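Local coordinates for ABC transporter ATP-binding/permease protein Rv1747 (Mycobacterium tuberculosis, PDB 6CCD), which helps move an unknown substrate across the membrane using ATP, and is represented here by its first FHA domain, a phosphothreonine-binding module, at residues 7-15 with 95-103; 66-74 with 85-93. All coordinates share one frame; numbering follows the deposited sequence.

Contact 1 (7-15 with 95-103); sequences PPVLTVRYE and PALDFEVGR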
ATOM      1  N   PRO A   7      12.327  12.797  -6.687  1.00 34.76           N
ATOM      2  CA  PRO A   7      11.006  12.177  -6.543  1.00 27.69           C
ATOM      3  C   PRO A   7      10.466  12.394  -5.136  1.00 25.92           C
ATOM      4  O   PRO A   7      11.228  12.363  -4.174  1.00 25.38           O
ATOM      5  CB  PRO A   7      11.267  10.686  -6.809  1.00 30.08           C
ATOM      6  CG  PRO A   7      12.669  10.611  -7.342  1.00 37.63           C
ATOM      7  CD  PRO A   7      13.386  11.777  -6.739  1.00 34.67           C
ATOM      8  N   PRO A   8       9.161  12.634  -5.019  1.00 23.36           N
ATOM      9  CA  PRO A   8       8.549  12.866  -3.711  1.00 20.21           C
ATOM     10  C   PRO A   8       8.563  11.589  -2.894  1.00 23.49           C
ATOM     11  O   PRO A   8       8.584  10.496  -3.459  1.00 21.51           O
ATOM     12  CB  PRO A   8       7.127  13.279  -4.059  1.00 22.47           C
ATOM     13  CG  PRO A   8       6.863  12.552  -5.379  1.00 21.17           C
ATOM     14  CD  PRO A   8       8.172  12.589  -6.110  1.00 23.27           C
ATOM     15  N   VAL A   9       8.576  11.726  -1.577  1.00 20.68           N
ATOM     16  CA  VAL A   9       8.470  10.573  -0.700  1.00 19.11           C
ATOM     17  C   VAL A   9       7.011  10.131  -0.614  1.00 16.60           C
ATOM     18  O   VAL A   9       6.094  10.891  -0.943  1.00 17.78           O
ATOM     19  CB  VAL A   9       9.001  10.890   0.721  1.00 18.60           C
ATOM     20  CG1 VAL A   9      10.481  11.240   0.664  1.00 22.21           C
ATOM     21  CG2 VAL A   9       8.197  12.024   1.344  1.00 22.65           C
ATOM     22  N   LEU A  10       6.804   8.900  -0.167  1.00 15.04           N
ATOM     23  CA  LEU A  10       5.468   8.379   0.056  1.00 16.45           C
ATOM     24  C   LEU A  10       5.266   8.086   1.529  1.00 16.61           C
ATOM     25  O   LEU A  10       6.026   7.324   2.126  1.00 17.00           O
ATOM     26  CB  LEU A  10       5.239   7.102  -0.754  1.00 17.04           C
ATOM     27  CG  LEU A  10       3.880   6.454  -0.507  1.00 16.14           C
ATOM     28  CD1 LEU A  10       2.757   7.276  -1.125  1.00 14.89           C
ATOM     29  CD2 LEU A  10       3.884   5.014  -1.017  1.00 18.01           C
ATOM     30  N   THR A  11       4.251   8.707   2.114  1.00 17.28           N
ATOM     31  CA  THR A  11       3.868   8.417   3.483  1.00 16.10           C
ATOM     32  C   THR A  11       2.685   7.471   3.468  1.00 16.16           C
ATOM     33  O   THR A  11       1.724   7.670   2.719  1.00 17.57           O
ATOM     34  CB  THR A  11       3.522   9.705   4.251  1.00 21.41           C
ATOM     35  OG1 THR A  11       4.709  10.491   4.372  1.00 22.02           O
ATOM     36  CG2 THR A  11       2.987   9.384   5.651  1.00 24.79           C
ATOM     37  N   VAL A  12       2.793   6.421   4.266  1.00 15.57           N
ATOM     38  CA  VAL A  12       1.738   5.432   4.422  1.00 18.83           C
ATOM     39  C   VAL A  12       1.215   5.481   5.847  1.00 19.38           C
ATOM     40  O   VAL A  12       1.964   5.244   6.795  1.00 18.31           O
ATOM     41  CB  VAL A  12       2.240   4.005   4.121  1.00 18.53           C
ATOM     42  CG1 VAL A  12       1.076   2.997   4.220  1.00 17.79           C
ATOM     43  CG2 VAL A  12       2.937   3.953   2.747  1.00 18.06           C
ATOM     44  N   ARG A  13      -0.074   5.768   5.988  0.56 18.78           N
ATOM     45  CA  ARG A  13      -0.730   5.806   7.284  0.56 19.88           C
ATOM     46  C   ARG A  13      -1.663   4.616   7.449  0.56 20.43           C
ATOM     47  O   ARG A  13      -2.606   4.440   6.673  0.56 17.93           O
ATOM     48  CB  ARG A  13      -1.510   7.109   7.447  0.56 22.31           C
ATOM     49  CG  ARG A  13      -1.913   7.418   8.878  0.56 27.28           C
ATOM     50  CD  ARG A  13      -2.264   8.896   9.033  0.56 34.00           C
ATOM     51  NE  ARG A  13      -1.203   9.754   8.505  0.56 33.56           N
ATOM     52  CZ  ARG A  13      -1.283  10.427   7.361  0.56 32.84           C
ATOM     53  NH1 ARG A  13      -2.382  10.350   6.619  0.56 34.43           N
ATOM     54  NH2 ARG A  13      -0.265  11.176   6.960  0.56 36.29           N
ATOM     55  N   TYR A  14      -1.386   3.802   8.459  0.56 18.66           N
ATOM     56  CA  TYR A  14      -2.203   2.637   8.753  0.56 19.99           C
ATOM     57  C   TYR A  14      -2.493   2.534  10.238  0.56 21.21           C
ATOM     58  O   TYR A  14      -1.562   2.514  11.037  0.56 20.36           O
ATOM     59  CB  TYR A  14      -1.525   1.345   8.301  0.56 19.19           C
ATOM     60  CG  TYR A  14      -2.181   0.144   8.939  0.56 22.48           C
ATOM     61  CD1 TYR A  14      -3.461  -0.238   8.561  0.56 20.16           C
ATOM     62  CD2 TYR A  14      -1.545  -0.582   9.939  0.56 20.72           C
ATOM     63  CE1 TYR A  14      -4.085  -1.312   9.139  0.56 22.98           C
ATOM     64  CE2 TYR A  14      -2.170  -1.668  10.531  0.56 21.18           C
ATOM     65  CZ  TYR A  14      -3.444  -2.022  10.122  0.56 21.25           C
ATOM     66  OH  TYR A  14      -4.097  -3.084  10.684  0.56 24.43           O
ATOM     67  N   GLU A  15      -3.775   2.443  10.591  1.00 20.28           N
ATOM     68  CA  GLU A  15      -4.199   2.203  11.981  1.00 23.31           C
ATOM     69  C   GLU A  15      -3.334   2.853  13.055  1.00 27.49           C
ATOM     70  O   GLU A  15      -2.796   2.174  13.930  1.00 27.79           O
ATOM     71  CB  GLU A  15      -4.259   0.704  12.247  1.00 30.28           C
ATOM     72  CG  GLU A  15      -5.550   0.071  11.761  1.00 34.25           C
ATOM     73  CD  GLU A  15      -6.774   0.801  12.270  1.00 42.14           C
ATOM     74  OE1 GLU A  15      -6.932   0.921  13.506  1.00 37.62           O
ATOM     75  OE2 GLU A  15      -7.568   1.269  11.428  1.00 47.63           O
ATOM     76  N   PRO A  95      -8.593  -3.740   6.202  1.00 15.81           N
ATOM     77  CA  PRO A  95      -7.656  -2.717   6.696  1.00 15.85           C
ATOM     78  C   PRO A  95      -7.447  -1.592   5.680  1.00 18.36           C
ATOM     79  O   PRO A  95      -7.261  -1.846   4.481  1.00 16.73           O
ATOM     80  CB  PRO A  95      -6.374  -3.513   6.928  1.00 15.72           C
ATOM     81  CG  PRO A  95      -6.874  -4.881   7.320  1.00 18.44           C
ATOM     82  CD  PRO A  95      -8.103  -5.108   6.459  1.00 16.52           C
ATOM     83  N   ALA A  96      -7.520  -0.354   6.153  1.00 13.99           N
ATOM     84  CA  ALA A  96      -7.408   0.797   5.269  1.00 15.29           C
ATOM     85  C   ALA A  96      -5.982   1.342   5.279  1.00 18.36           C
ATOM     86  O   ALA A  96      -5.345   1.417   6.335  1.00 18.70           O
ATOM     87  CB  ALA A  96      -8.399   1.889   5.692  1.00 21.36           C
ATOM     88  N   LEU A  97      -5.481   1.702   4.104  1.00 16.61           N
ATOM     89  CA  LEU A  97      -4.198   2.392   3.983  1.00 19.70           C
ATOM     90  C   LEU A  97      -4.419   3.789   3.402  1.00 17.49           C
ATOM     91  O   LEU A  97      -5.093   3.944   2.391  1.00 18.21           O
ATOM     92  CB  LEU A  97      -3.230   1.606   3.082  1.00 16.10           C
ATOM     93  CG  LEU A  97      -2.988   0.140   3.418  1.00 19.90           C
ATOM     94  CD1 LEU A  97      -2.183  -0.507   2.291  1.00 19.37           C
ATOM     95  CD2 LEU A  97      -2.289  -0.025   4.764  1.00 18.25           C
ATOM     96  N   ASP A  98      -3.855   4.799   4.049  1.00 17.88           N
ATOM     97  CA  ASP A  98      -3.903   6.160   3.543  1.00 18.18           C
ATOM     98  C   ASP A  98      -2.542   6.528   2.978  1.00 21.90           C
ATOM     99  O   ASP A  98      -1.537   6.439   3.680  1.00 21.52           O
ATOM    100  CB  ASP A  98      -4.295   7.146   4.644  1.00 19.77           C
ATOM    101  CG  ASP A  98      -5.761   7.064   5.003  1.00 31.10           C
ATOM    102  OD1 ASP A  98      -6.580   6.939   4.073  1.00 26.82           O
ATOM    103  OD2 ASP A  98      -6.094   7.125   6.208  1.00 33.83           O
ATOM    104  N   PHE A  99      -2.514   6.939   1.715  1.00 19.19           N
ATOM    105  CA  PHE A  99      -1.264   7.313   1.063  1.00 22.02           C
ATOM    106  C   PHE A  99      -1.167   8.818   0.935  1.00 27.71           C
ATOM    107  O   PHE A  99      -2.151   9.483   0.618  1.00 28.73           O
ATOM    108  CB  PHE A  99      -1.154   6.685  -0.329  1.00 20.66           C
ATOM    109  CG  PHE A  99      -1.158   5.191  -0.331  1.00 19.74           C
ATOM    110  CD1 PHE A  99      -0.201   4.484   0.372  1.00 17.96           C
ATOM    111  CD2 PHE A  99      -2.096   4.489  -1.069  1.00 19.57           C
ATOM    112  CE1 PHE A  99      -0.189   3.108   0.360  1.00 21.09           C
ATOM    113  CE2 PHE A  99      -2.083   3.117  -1.092  1.00 19.95           C
ATOM    114  CZ  PHE A  99      -1.134   2.422  -0.375  1.00 20.57           C
ATOM    115  N   GLU A 100       0.017   9.369   1.162  1.00 26.36           N
ATOM    116  CA  GLU A 100       0.190  10.793   0.916  1.00 22.31           C
ATOM    117  C   GLU A 100       1.544  11.031   0.271  1.00 21.74           C
ATOM    118  O   GLU A 100       2.552  10.501   0.718  1.00 22.23           O
ATOM    119  CB  GLU A 100       0.027  11.574   2.218  1.00 27.77           C
ATOM    120  CG  GLU A 100       0.800  12.867   2.309  1.00 42.37           C
ATOM    121  CD  GLU A 100       0.598  13.541   3.656  1.00 61.47           C
ATOM    122  OE1 GLU A 100      -0.572  13.622   4.091  1.00 65.10           O
ATOM    123  OE2 GLU A 100       1.596  13.984   4.276  1.00 57.57           O
ATOM    124  N   VAL A 101       1.549  11.797  -0.813  1.00 24.26           N
ATOM    125  CA  VAL A 101       2.767  12.029  -1.577  1.00 24.02           C
ATOM    126  C   VAL A 101       3.372  13.383  -1.240  1.00 27.10           C
ATOM    127  O   VAL A 101       2.675  14.395  -1.294  1.00 27.58           O
ATOM    128  CB  VAL A 101       2.500  11.986  -3.087  1.00 28.07           C
ATOM    129  CG1 VAL A 101       3.786  12.204  -3.842  1.00 24.93           C
ATOM    130  CG2 VAL A 101       1.861  10.658  -3.485  1.00 27.39           C
ATOM    131  N   GLY A 102       4.662  13.409  -0.908  1.00 23.13           N
ATOM    132  CA  GLY A 102       5.340  14.667  -0.636  1.00 27.72           C
ATOM    133  C   GLY A 102       5.317  15.024   0.840  1.00 34.68           C
ATOM    134  O   GLY A 102       4.650  14.363   1.629  1.00 36.94           O
ATOM    135  N   ARG A 103       6.043  16.071   1.220  1.00 44.03           N
ATOM    136  CA  ARG A 103       6.189  16.408   2.636  1.00 46.30           C
ATOM    137  C   ARG A 103       5.071  17.329   3.124  1.00 48.77           C
ATOM    138  O   ARG A 103       4.898  18.436   2.613  1.00 54.03           O
ATOM    139  CB  ARG A 103       7.558  17.050   2.900  1.00 42.42           C
ATOM    140  CG  ARG A 103       8.736  16.063   2.911  1.00 42.42           C
ATOM    141  CD  ARG A 103      10.077  16.796   2.917  1.00 39.03           C
ATOM    142  NE  ARG A 103      10.371  17.409   1.622  1.00 51.40           N
ATOM    143  CZ  ARG A 103      10.486  18.720   1.416  1.00 54.38           C
ATOM    144  NH1 ARG A 103      10.336  19.568   2.428  1.00 50.94           N
ATOM    145  NH2 ARG A 103      10.757  19.186   0.200  1.00 49.69           N
TER
HETATM  146  O   HOH W   1      -5.063   5.208   8.119  1.00 34.24           O
HETATM  147  O   HOH W   2      -5.874   2.404   8.787  1.00 23.17           O
HETATM  148  O   HOH W   3      -8.321  -0.076   9.072  1.00 27.62           O
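The carbonyl oxygen R13 O accepts D98 N at 2.9 Å, and a water also sits within hydrogen-bonding distance of R13 O and D98 OD2. Here the first and last strands of the FHA beta sandwich, 10-14 and 96-101, run antiparallel and bring the two ends of the domain together. R13 N returns a nearly straight bond to D98 O (2.8 Å, 176° at the hydrogen), and T11 with E100 forms the next hydrogen-bonded pair. Past the strands, V9 O accepts G102 N, at a glycine with positive phi.

The intervening residues pack on the inner face, where V12 and L97 also meet strand 49-54 of the other sheet. V12 CG2 lies at the edge of the F99 ring, 4.0 Å from CD1, while L10 CD1 rests on F99 CB. On the outer face, in one of its two conformers, the R13 chain bends at chi3 (-52°), swinging its guanidinium beside E100. NH2 to OE1 is then a long, doubtful salt bridge of 3.8 Å with the two planes 59° apart, whereas R13 NE pairs with E18 on strand 17-21. At one end the Y14 ring, in one of two modelled positions, turns its edge to A96 O, 3.4 Å from CD1, with P95 CB close to CE1. At the other, P8 CG presses unusually tightly on V101 CG1, at 3.5 Å.

Contact 2 (66-74 with 85-93); sequences LNGLYLNNR and QRVHIGNPD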
ATOM      1  N   LEU A  66      -4.153 -13.258  -1.899  1.00 17.88           N
ATOM      2  CA  LEU A  66      -5.409 -13.998  -1.954  1.00 18.03           C
ATOM      3  C   LEU A  66      -6.616 -13.070  -2.007  1.00 20.21           C
ATOM      4  O   LEU A  66      -7.518 -13.256  -2.821  1.00 17.98           O
ATOM      5  CB  LEU A  66      -5.528 -14.938  -0.746  1.00 21.83           C
ATOM      6  CG  LEU A  66      -6.805 -15.781  -0.629  1.00 24.17           C
ATOM      7  CD1 LEU A  66      -6.929 -16.744  -1.797  1.00 31.58           C
ATOM      8  CD2 LEU A  66      -6.832 -16.537   0.707  1.00 21.84           C
ATOM      9  N   ASN A  67      -6.642 -12.066  -1.138  1.00 15.18           N
ATOM     10  CA  ASN A  67      -7.875 -11.320  -0.916  1.00 17.48           C
ATOM     11  C   ASN A  67      -7.892  -9.898  -1.481  1.00 15.87           C
ATOM     12  O   ASN A  67      -8.890  -9.193  -1.363  1.00 18.63           O
ATOM     13  CB  ASN A  67      -8.181 -11.323   0.586  1.00 17.86           C
ATOM     14  CG  ASN A  67      -8.606 -12.712   1.081  1.00 25.85           C
ATOM     15  OD1 ASN A  67      -9.391 -13.394   0.421  1.00 21.26           O
ATOM     16  ND2 ASN A  67      -8.075 -13.140   2.222  1.00 18.33           N
ATOM     17  N   GLY A  68      -6.795  -9.482  -2.104  1.00 17.41           N
ATOM     18  CA  GLY A  68      -6.842  -8.337  -2.997  1.00 14.77           C
ATOM     19  C   GLY A  68      -6.688  -6.929  -2.462  1.00 13.10           C
ATOM     20  O   GLY A  68      -6.391  -6.704  -1.284  1.00 14.18           O
ATOM     21  N   LEU A  69      -6.877  -5.984  -3.382  1.00 13.37           N
ATOM     22  CA  LEU A  69      -6.652  -4.550  -3.196  1.00 14.11           C
ATOM     23  C   LEU A  69      -7.866  -3.840  -3.747  1.00 16.45           C
ATOM     24  O   LEU A  69      -8.292  -4.127  -4.876  1.00 14.84           O
ATOM     25  CB  LEU A  69      -5.386  -4.090  -3.934  1.00 12.46           C
ATOM     26  CG  LEU A  69      -5.099  -2.601  -4.134  1.00 13.06           C
ATOM     27  CD1 LEU A  69      -4.783  -1.915  -2.794  1.00 13.04           C
ATOM     28  CD2 LEU A  69      -3.923  -2.436  -5.102  1.00 11.58           C
ATOM     29  N   TYR A  70      -8.428  -2.932  -2.961  1.00 13.41           N
ATOM     30  CA  TYR A  70      -9.658  -2.246  -3.343  1.00 15.36           C
ATOM     31  C   TYR A  70      -9.527  -0.731  -3.353  1.00 14.61           C
ATOM     32  O   TYR A  70      -8.978  -0.126  -2.422  1.00 15.53           O
ATOM     33  CB  TYR A  70     -10.794  -2.638  -2.401  1.00 15.17           C
ATOM     34  CG  TYR A  70     -11.206  -4.082  -2.542  1.00 15.11           C
ATOM     35  CD1 TYR A  70     -12.254  -4.442  -3.382  1.00 14.60           C
ATOM     36  CD2 TYR A  70     -10.534  -5.087  -1.860  1.00 16.93           C
ATOM     37  CE1 TYR A  70     -12.636  -5.760  -3.527  1.00 15.60           C
ATOM     38  CE2 TYR A  70     -10.906  -6.417  -2.001  1.00 17.99           C
ATOM     39  CZ  TYR A  70     -11.967  -6.740  -2.833  1.00 19.17           C
ATOM     40  OH  TYR A  70     -12.348  -8.050  -2.988  1.00 23.66           O
ATOM     41  N   LEU A  71     -10.047  -0.127  -4.419  1.00 13.74           N
ATOM     42  CA  LEU A  71     -10.197   1.318  -4.514  1.00 20.31           C
ATOM     43  C   LEU A  71     -11.669   1.633  -4.800  1.00 21.77           C
ATOM     44  O   LEU A  71     -12.183   1.247  -5.844  1.00 18.80           O
ATOM     45  CB  LEU A  71      -9.301   1.885  -5.617  1.00 18.84           C
ATOM     46  CG  LEU A  71      -9.413   3.385  -5.907  1.00 21.62           C
ATOM     47  CD1 LEU A  71      -8.970   4.216  -4.712  1.00 26.04           C
ATOM     48  CD2 LEU A  71      -8.605   3.760  -7.133  1.00 23.38           C
ATOM     49  N   ASN A  72     -12.345   2.303  -3.873  1.00 22.96           N
ATOM     50  CA  ASN A  72     -13.763   2.631  -4.058  1.00 28.50           C
ATOM     51  C   ASN A  72     -14.601   1.432  -4.504  1.00 27.69           C
ATOM     52  O   ASN A  72     -15.284   1.491  -5.537  1.00 34.13           O
ATOM     53  CB  ASN A  72     -13.913   3.754  -5.080  1.00 28.12           C
ATOM     54  CG  ASN A  72     -13.055   4.955  -4.746  1.00 35.47           C
ATOM     55  OD1 ASN A  72     -12.963   5.359  -3.589  1.00 39.27           O
ATOM     56  ND2 ASN A  72     -12.413   5.524  -5.760  1.00 41.71           N
ATOM     57  N   ASN A  73     -14.498   0.341  -3.751  1.00 21.17           N
ATOM     58  CA  ASN A  73     -15.279  -0.883  -3.989  1.00 24.24           C
ATOM     59  C   ASN A  73     -14.951  -1.594  -5.288  1.00 24.93           C
ATOM     60  O   ASN A  73     -15.656  -2.511  -5.699  1.00 21.91           O
ATOM     61  CB  ASN A  73     -16.778  -0.576  -3.947  1.00 23.39           C
ATOM     62  CG  ASN A  73     -17.200   0.002  -2.622  1.00 23.87           C
ATOM     63  OD1 ASN A  73     -17.094  -0.654  -1.585  1.00 28.41           O
ATOM     64  ND2 ASN A  73     -17.667   1.235  -2.641  1.00 21.55           N
ATOM     65  N   ARG A  74     -13.867  -1.185  -5.934  1.00 21.78           N
ATOM     66  CA  ARG A  74     -13.414  -1.902  -7.105  1.00 21.14           C
ATOM     67  C   ARG A  74     -12.142  -2.666  -6.781  1.00 17.89           C
ATOM     68  O   ARG A  74     -11.166  -2.079  -6.314  1.00 17.93           O
ATOM     69  CB  ARG A  74     -13.164  -0.949  -8.278  1.00 23.20           C
ATOM     70  CG  ARG A  74     -12.809  -1.715  -9.524  1.00 29.49           C
ATOM     71  CD  ARG A  74     -12.492  -0.817 -10.698  1.00 36.89           C
ATOM     72  NE  ARG A  74     -12.228  -1.631 -11.879  1.00 44.39           N
ATOM     73  CZ  ARG A  74     -11.945  -1.140 -13.079  1.00 54.06           C
ATOM     74  NH1 ARG A  74     -11.886   0.174 -13.259  1.00 49.94           N
ATOM     75  NH2 ARG A  74     -11.723  -1.963 -14.097  1.00 57.80           N
ATOM     76  N   GLN A  85      -4.617   9.284  -1.450  1.00 32.90           N
ATOM     77  CA  GLN A  85      -5.415   8.131  -1.812  1.00 26.50           C
ATOM     78  C   GLN A  85      -5.664   7.245  -0.598  1.00 23.50           C
ATOM     79  O   GLN A  85      -4.762   7.012   0.199  1.00 24.49           O
ATOM     80  CB  GLN A  85      -4.704   7.345  -2.918  1.00 33.44           C
ATOM     81  CG  GLN A  85      -5.555   6.318  -3.595  1.00 32.68           C
ATOM     82  CD  GLN A  85      -6.683   6.949  -4.366  1.00 39.01           C
ATOM     83  OE1 GLN A  85      -7.779   7.133  -3.839  1.00 43.34           O
ATOM     84  NE2 GLN A  85      -6.422   7.289  -5.622  1.00 45.25           N
ATOM     85  N   ARG A  86      -6.892   6.768  -0.447  1.00 18.76           N
ATOM     86  CA  ARG A  86      -7.170   5.739   0.537  1.00 22.40           C
ATOM     87  C   ARG A  86      -7.531   4.452  -0.182  1.00 19.30           C
ATOM     88  O   ARG A  86      -8.338   4.475  -1.109  1.00 19.25           O
ATOM     89  CB  ARG A  86      -8.307   6.152   1.465  1.00 19.26           C
ATOM     90  CG  ARG A  86      -8.834   5.008   2.311  1.00 19.95           C
ATOM     91  CD  ARG A  86      -9.897   5.476   3.299  1.00 28.72           C
ATOM     92  NE  ARG A  86      -9.394   5.400   4.662  1.00 39.79           N
ATOM     93  CZ  ARG A  86      -9.704   6.252   5.629  1.00 45.77           C
ATOM     94  NH1 ARG A  86     -10.534   7.262   5.391  1.00 49.80           N
ATOM     95  NH2 ARG A  86      -9.179   6.091   6.836  1.00 48.53           N
ATOM     96  N   VAL A  87      -6.937   3.336   0.237  1.00 13.53           N
ATOM     97  CA  VAL A  87      -7.313   2.044  -0.311  1.00 14.82           C
ATOM     98  C   VAL A  87      -7.662   1.096   0.827  1.00 16.41           C
ATOM     99  O   VAL A  87      -7.392   1.389   2.003  1.00 17.43           O
ATOM    100  CB  VAL A  87      -6.182   1.421  -1.164  1.00 17.10           C
ATOM    101  CG1 VAL A  87      -5.791   2.343  -2.306  1.00 16.58           C
ATOM    102  CG2 VAL A  87      -4.970   1.077  -0.284  1.00 16.37           C
ATOM    103  N   HIS A  88      -8.269  -0.033   0.482  1.00 14.30           N
ATOM    104  CA  HIS A  88      -8.472  -1.113   1.439  1.00 14.02           C
ATOM    105  C   HIS A  88      -7.838  -2.382   0.900  1.00 14.46           C
ATOM    106  O   HIS A  88      -7.897  -2.647  -0.294  1.00 15.47           O
ATOM    107  CB  HIS A  88      -9.957  -1.349   1.703  1.00 16.70           C
ATOM    108  CG  HIS A  88     -10.649  -0.177   2.316  1.00 16.04           C
ATOM    109  ND1 HIS A  88     -10.855  -0.061   3.673  1.00 19.62           N
ATOM    110  CD2 HIS A  88     -11.161   0.946   1.761  1.00 17.47           C
ATOM    111  CE1 HIS A  88     -11.482   1.072   3.927  1.00 18.53           C
ATOM    112  NE2 HIS A  88     -11.681   1.702   2.784  1.00 24.25           N
ATOM    113  N   ILE A  89      -7.237  -3.175   1.782  1.00 14.36           N
ATOM    114  CA  ILE A  89      -6.736  -4.472   1.378  1.00 13.72           C
ATOM    115  C   ILE A  89      -7.540  -5.567   2.066  1.00 16.60           C
ATOM    116  O   ILE A  89      -8.014  -5.378   3.190  1.00 15.51           O
ATOM    117  CB  ILE A  89      -5.240  -4.626   1.703  1.00 15.57           C
ATOM    118  CG1 ILE A  89      -4.956  -4.187   3.145  1.00 13.66           C
ATOM    119  CG2 ILE A  89      -4.396  -3.769   0.740  1.00 12.20           C
ATOM    120  CD1 ILE A  89      -3.477  -4.346   3.533  1.00 15.58           C
ATOM    121  N   GLY A  90      -7.689  -6.698   1.382  1.00 17.27           N
ATOM    122  CA  GLY A  90      -8.356  -7.868   1.950  1.00 13.98           C
ATOM    123  C   GLY A  90      -9.848  -7.937   1.676  1.00 15.24           C
ATOM    124  O   GLY A  90     -10.420  -9.016   1.637  1.00 18.82           O
ATOM    125  N   ASN A  91     -10.467  -6.776   1.493  1.00 14.69           N
ATOM    126  CA  ASN A  91     -11.912  -6.656   1.304  1.00 17.04           C
ATOM    127  C   ASN A  91     -12.222  -5.177   1.163  1.00 16.93           C
ATOM    128  O   ASN A  91     -11.388  -4.357   1.528  1.00 18.55           O
ATOM    129  CB  ASN A  91     -12.689  -7.252   2.494  1.00 19.87           C
ATOM    130  CG  ASN A  91     -13.304  -8.611   2.173  1.00 21.63           C
ATOM    131  OD1 ASN A  91     -13.469  -8.979   1.007  1.00 20.30           O
ATOM    132  ND2 ASN A  91     -13.643  -9.361   3.214  1.00 26.45           N
ATOM    133  N   PRO A  92     -13.421  -4.823   0.655  1.00 18.64           N
ATOM    134  CA  PRO A  92     -13.783  -3.401   0.586  1.00 18.88           C
ATOM    135  C   PRO A  92     -13.773  -2.723   1.961  1.00 18.59           C
ATOM    136  O   PRO A  92     -13.535  -1.515   2.051  1.00 21.87           O
ATOM    137  CB  PRO A  92     -15.206  -3.425   0.001  1.00 22.49           C
ATOM    138  CG  PRO A  92     -15.706  -4.810   0.248  1.00 18.88           C
ATOM    139  CD  PRO A  92     -14.483  -5.678   0.098  1.00 17.82           C
ATOM    140  N   ASP A  93     -14.048  -3.485   3.013  1.00 15.95           N
ATOM    141  CA  ASP A  93     -13.981  -2.946   4.368  1.00 21.05           C
ATOM    142  C   ASP A  93     -12.834  -3.548   5.170  1.00 25.26           C
ATOM    143  O   ASP A  93     -12.877  -3.563   6.400  1.00 25.12           O
ATOM    144  CB  ASP A  93     -15.292  -3.192   5.113  1.00 18.49           C
ATOM    145  CG  ASP A  93     -15.606  -4.660   5.253  1.00 23.00           C
ATOM    146  OD1 ASP A  93     -14.987  -5.476   4.528  1.00 22.42           O
ATOM    147  OD2 ASP A  93     -16.485  -4.998   6.080  1.00 25.74           O
TER
HETATM  148  O   HOH W   4     -10.925   3.132  -1.313  1.00 26.61           O
HETATM  149  O   HOH W   5     -10.665   6.365  -2.110  1.00 45.36           O
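Y70 N gives H88 O a short bond of 2.7 Å, and H88 N answers to Y70 O at 3.0 Å, so this antiparallel pair satisfies its backbone groups mutually. Two residues further along, G90 N donates to G68 O from 40° above the carbonyl plane; the same oxygen also accepts H48 NE2. N67-G68 matches the Asn-Gly pair of the FHA signature, in a loop that in relatives helps frame the phosphothreonine site, and N67 ND2 is satisfied by L43 O.

Where the strands splay apart, water takes over: one molecule accepts from N72 N and donates to R86 O at 2.9 Å. The type I' turn closes itself, with L71 and R74 exchanging backbone bonds. H88 ND1 is spent on G94 O.

The Y70 ring turns one face to the N91-P92 link, with P92 CD 4.0 Å from its centroid in a CH-pi contact, 11° off the normal. L69, its CG anti to the backbone N (chi1 167°), carries CD1 back toward the neighbouring strand to touch both V87 CG2 (3.9 Å) and I89 CG2 (4.0 Å). Strand 69-71 lies between 84-89 and the short 74-75, while L69 and I89 reach across the sandwich to L49 of strand 49-54.

Overall arrangement
Both contacts belong to one six-stranded antiparallel sheet and meet where strand 96-101 runs beside 84-89: L97 and F99 probably bond through their backbone N to V87 O and Q85 O, and the F99 ring packs on V87. Contact 1 joins residues some 80 positions apart and closes the domain; contact 2, about 15 Å away between centres, is a local pairing that leads into loops. Each is partly buried, with an apolar face toward the second sheet and water at its edges. Their outer faces differ in chemistry, and their ladders in length: contact 1 has charged side chains and a long ladder, contact 2 the Y70-P92 CH-pi contact and a short one.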